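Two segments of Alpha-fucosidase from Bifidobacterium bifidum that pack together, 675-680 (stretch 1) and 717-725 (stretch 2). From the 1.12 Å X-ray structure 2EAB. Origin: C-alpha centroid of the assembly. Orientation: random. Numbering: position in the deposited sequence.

Stretch 1, residues 675-680: NQHRHM
Stretch 2 (717-725) LQSNTGWAI

Stretch 1 is an irregular segment without helix or strand, and stretch 2 is a loop that turns into a helix holding Trp-723, Ala-724 and Ile-725 and continuing beyond them. The two backbones stay well apart. In register, Arg-678 CA lies 6.7 Å from Ala-724 CA, and Gln-676 CA lies 9.3 Å from Gln-718 CA, so the two stretches advance in the same general sense. Side chains make most of the contact, with one backbone carbonyl, that of Thr-721, taking part; it buries 356 Å² in all.

Arg-678 is its centre. Its backbone lies at phi/psi -65/-41, its CA-to-CB bond points toward stretch 2, and chi1 to chi3 are all t (-171°, 166°, -175°), with chi4 at -124°. This extended chain carries the guanidinium from the backbone out to the turn before the helix. There Arg-678 NE donates to Asn-720 OD1 at 2.9 Å, with a nearly straight N-H...O angle of 173° and the oxygen near the guanidinium plane, where an N-H proton points. Arg-678 NH2 adds a weak bond to Thr-721 O, 3.2 Å long and bent to 131°.

Asn-720 suits its place because its amide oxygen can accept twice. With chi1 off the wells at -142° and chi2 at -63°, Asn-720 OD1 takes the arginine proton and also that of Thr-721 N, at 2.8 Å from Thr-721 N, so the side chain ties the turn to Arg-678. Thr-721, chi1 p (59°), presents its carbonyl both to Arg-678 and to the backbone of the helix: Ile-725 N donates to Thr-721 O at 3.2 Å, and Ala-724 N makes a weak bond to the same oxygen at 3.1 Å. Between them, Gly-722 adopts phi/psi 50/-135, a positive phi that favours glycine.

Trp-723 uses chi1 p (61°) and chi2 -97°. Its CA-to-CB bond points sideways, yet the indole end comes nearer to stretch 1. Trp-723 CZ2 lies over one face of the guanidinium, and Arg-678 NH2 over one face of the indole, an arrangement that lets the cation meet the aromatic pi cloud while its NE proton remains free for Asn-720. Ala-724 points toward stretch 1, and its small methyl packs close to the arginine, with Ala-724 CB 3.6 Å from Arg-678 NE.

His-679 (chi1 m, -74°; chi2 77°) starts sideways, but its ring reaches the far end of the indole, with His-679 NE2 3.4 Å from Trp-723 CH2. The ring planes meet obliquely at 47°. Earlier in stretch 1, Gln-676 (chi1 m, chi2 t, chi3 66°) brings Gln-676 OE1 to 3.5 Å from Gln-718 CG, where chi1 and chi2 are both m, a contact with the aliphatic part of that side chain.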

# COMPACT_ATOMS: atom_id res chain seq x y z
N ASN A 675 27.55 -8.06 3.22
CA ASN A 675 26.53 -8.66 2.33
C ASN A 675 25.08 -8.49 2.77
O ASN A 675 24.16 -8.97 2.10
CB ASN A 675 26.81 -10.15 2.06
CG ASN A 675 28.18 -10.39 1.47
OD1 ASN A 675 28.58 -9.76 0.49
ND2 ASN A 675 28.91 -11.34 2.05
N GLN A 676 24.87 -7.79 3.88
CA GLN A 676 23.55 -7.68 4.49
C GLN A 676 22.87 -6.33 4.28
O GLN A 676 22.13 -5.87 5.15
CB GLN A 676 23.62 -8.00 5.98
CG GLN A 676 23.96 -9.43 6.33
CD GLN A 676 23.91 -9.66 7.83
OE1 GLN A 676 22.85 -9.58 8.45
NE2 GLN A 676 25.07 -9.92 8.42
N HIS A 677 23.10 -5.70 3.13
CA HIS A 677 22.44 -4.43 2.84
C HIS A 677 20.92 -4.55 2.96
O HIS A 677 20.33 -5.55 2.54
CB HIS A 677 22.83 -3.91 1.46
CG HIS A 677 22.25 -2.57 1.13
ND1 HIS A 677 22.55 -1.43 1.85
CD2 HIS A 677 21.37 -2.18 0.18
CE1 HIS A 677 21.89 -0.41 1.35
NE2 HIS A 677 21.16 -0.83 0.34
N ARG A 678 20.29 -3.53 3.54
CA ARG A 678 18.86 -3.57 3.85
C ARG A 678 17.96 -3.65 2.61
O ARG A 678 16.97 -4.38 2.61
CB ARG A 678 18.47 -2.37 4.72
CG ARG A 678 17.06 -2.46 5.27
CD ARG A 678 16.86 -1.44 6.36
NE ARG A 678 15.56 -1.57 6.99
CZ ARG A 678 14.66 -0.59 7.08
NH1 ARG A 678 14.94 0.62 6.58
NH2 ARG A 678 13.51 -0.80 7.68
N HIS A 679 18.30 -2.89 1.57
CA HIS A 679 17.58 -2.96 0.31
C HIS A 679 17.99 -4.20 -0.48
O HIS A 679 19.12 -4.68 -0.35
CB HIS A 679 17.88 -1.73 -0.54
CG HIS A 679 17.22 -0.48 -0.07
ND1 HIS A 679 17.67 0.25 1.00
CD2 HIS A 679 16.16 0.20 -0.57
CE1 HIS A 679 16.90 1.31 1.17
NE2 HIS A 679 15.97 1.30 0.23
N MET A 680 17.07 -4.69 -1.31
CA MET A 680 17.34 -5.76 -2.26
C MET A 680 16.74 -5.33 -3.59
O MET A 680 15.83 -5.97 -4.13
CB MET A 680 16.72 -7.09 -1.79
CG MET A 680 17.01 -7.43 -0.33
SD MET A 680 16.47 -9.08 0.15
CE MET A 680 14.72 -9.01 -0.25
N LEU A 717 18.88 -16.33 10.68
CA LEU A 717 17.98 -15.44 9.97
C LEU A 717 17.80 -14.16 10.76
O LEU A 717 17.51 -14.18 11.95
CB LEU A 717 16.63 -16.12 9.75
CG LEU A 717 15.56 -15.33 8.99
CD1 LEU A 717 15.93 -15.17 7.52
CD2 LEU A 717 14.23 -16.03 9.12
N GLN A 718 18.00 -13.03 10.08
CA GLN A 718 17.98 -11.73 10.75
C GLN A 718 16.62 -11.06 10.72
O GLN A 718 15.88 -11.15 9.73
CB GLN A 718 19.04 -10.80 10.14
CG GLN A 718 20.47 -11.29 10.30
CD GLN A 718 20.87 -11.49 11.76
OE1 GLN A 718 21.01 -12.62 12.23
NE2 GLN A 718 21.04 -10.39 12.47
N SER A 719 16.30 -10.39 11.81
CA SER A 719 15.10 -9.57 11.89
C SER A 719 15.26 -8.32 11.04
O SER A 719 16.37 -7.90 10.72
CB SER A 719 14.84 -9.17 13.34
OG SER A 719 13.64 -8.43 13.46
N ASN A 720 14.13 -7.76 10.64
CA ASN A 720 14.10 -6.42 10.09
C ASN A 720 12.73 -5.81 10.37
O ASN A 720 11.90 -6.41 11.06
CB ASN A 720 14.46 -6.40 8.60
CG ASN A 720 15.29 -5.19 8.22
OD1 ASN A 720 14.85 -4.05 8.34
ND2 ASN A 720 16.51 -5.44 7.75
N THR A 721 12.49 -4.62 9.83
CA THR A 721 11.33 -3.83 10.19
C THR A 721 10.71 -3.19 8.96
O THR A 721 11.33 -3.15 7.89
CB THR A 721 11.71 -2.69 11.15
OG1 THR A 721 12.69 -1.87 10.50
CG2 THR A 721 12.28 -3.23 12.47
N GLY A 722 9.49 -2.69 9.13
CA GLY A 722 8.83 -1.87 8.12
C GLY A 722 8.84 -2.48 6.73
O GLY A 722 8.56 -3.67 6.55
N TRP A 723 9.16 -1.65 5.74
CA TRP A 723 9.10 -2.10 4.34
C TRP A 723 10.08 -3.24 4.08
O TRP A 723 9.83 -4.09 3.22
CB TRP A 723 9.34 -0.94 3.35
CG TRP A 723 10.69 -0.29 3.50
CD1 TRP A 723 10.98 0.84 4.20
CD2 TRP A 723 11.93 -0.75 2.94
NE1 TRP A 723 12.33 1.11 4.12
CE2 TRP A 723 12.93 0.15 3.36
CE3 TRP A 723 12.29 -1.84 2.13
CZ2 TRP A 723 14.27 -0.01 3.00
CZ3 TRP A 723 13.62 -2.00 1.78
CH2 TRP A 723 14.60 -1.08 2.21
N ALA A 724 11.20 -3.27 4.80
CA ALA A 724 12.22 -4.27 4.53
C ALA A 724 11.74 -5.67 4.90
O ALA A 724 11.89 -6.61 4.12
CB ALA A 724 13.52 -3.93 5.24
N ILE A 725 11.14 -5.81 6.07
CA ILE A 725 10.59 -7.11 6.46
C ILE A 725 9.40 -7.48 5.56
O ILE A 725 9.26 -8.64 5.17
CB ILE A 725 10.28 -7.22 7.98
CG1 ILE A 725 10.13 -8.69 8.40
CG2 ILE A 725 9.06 -6.40 8.38
CD1 ILE A 725 11.39 -9.50 8.25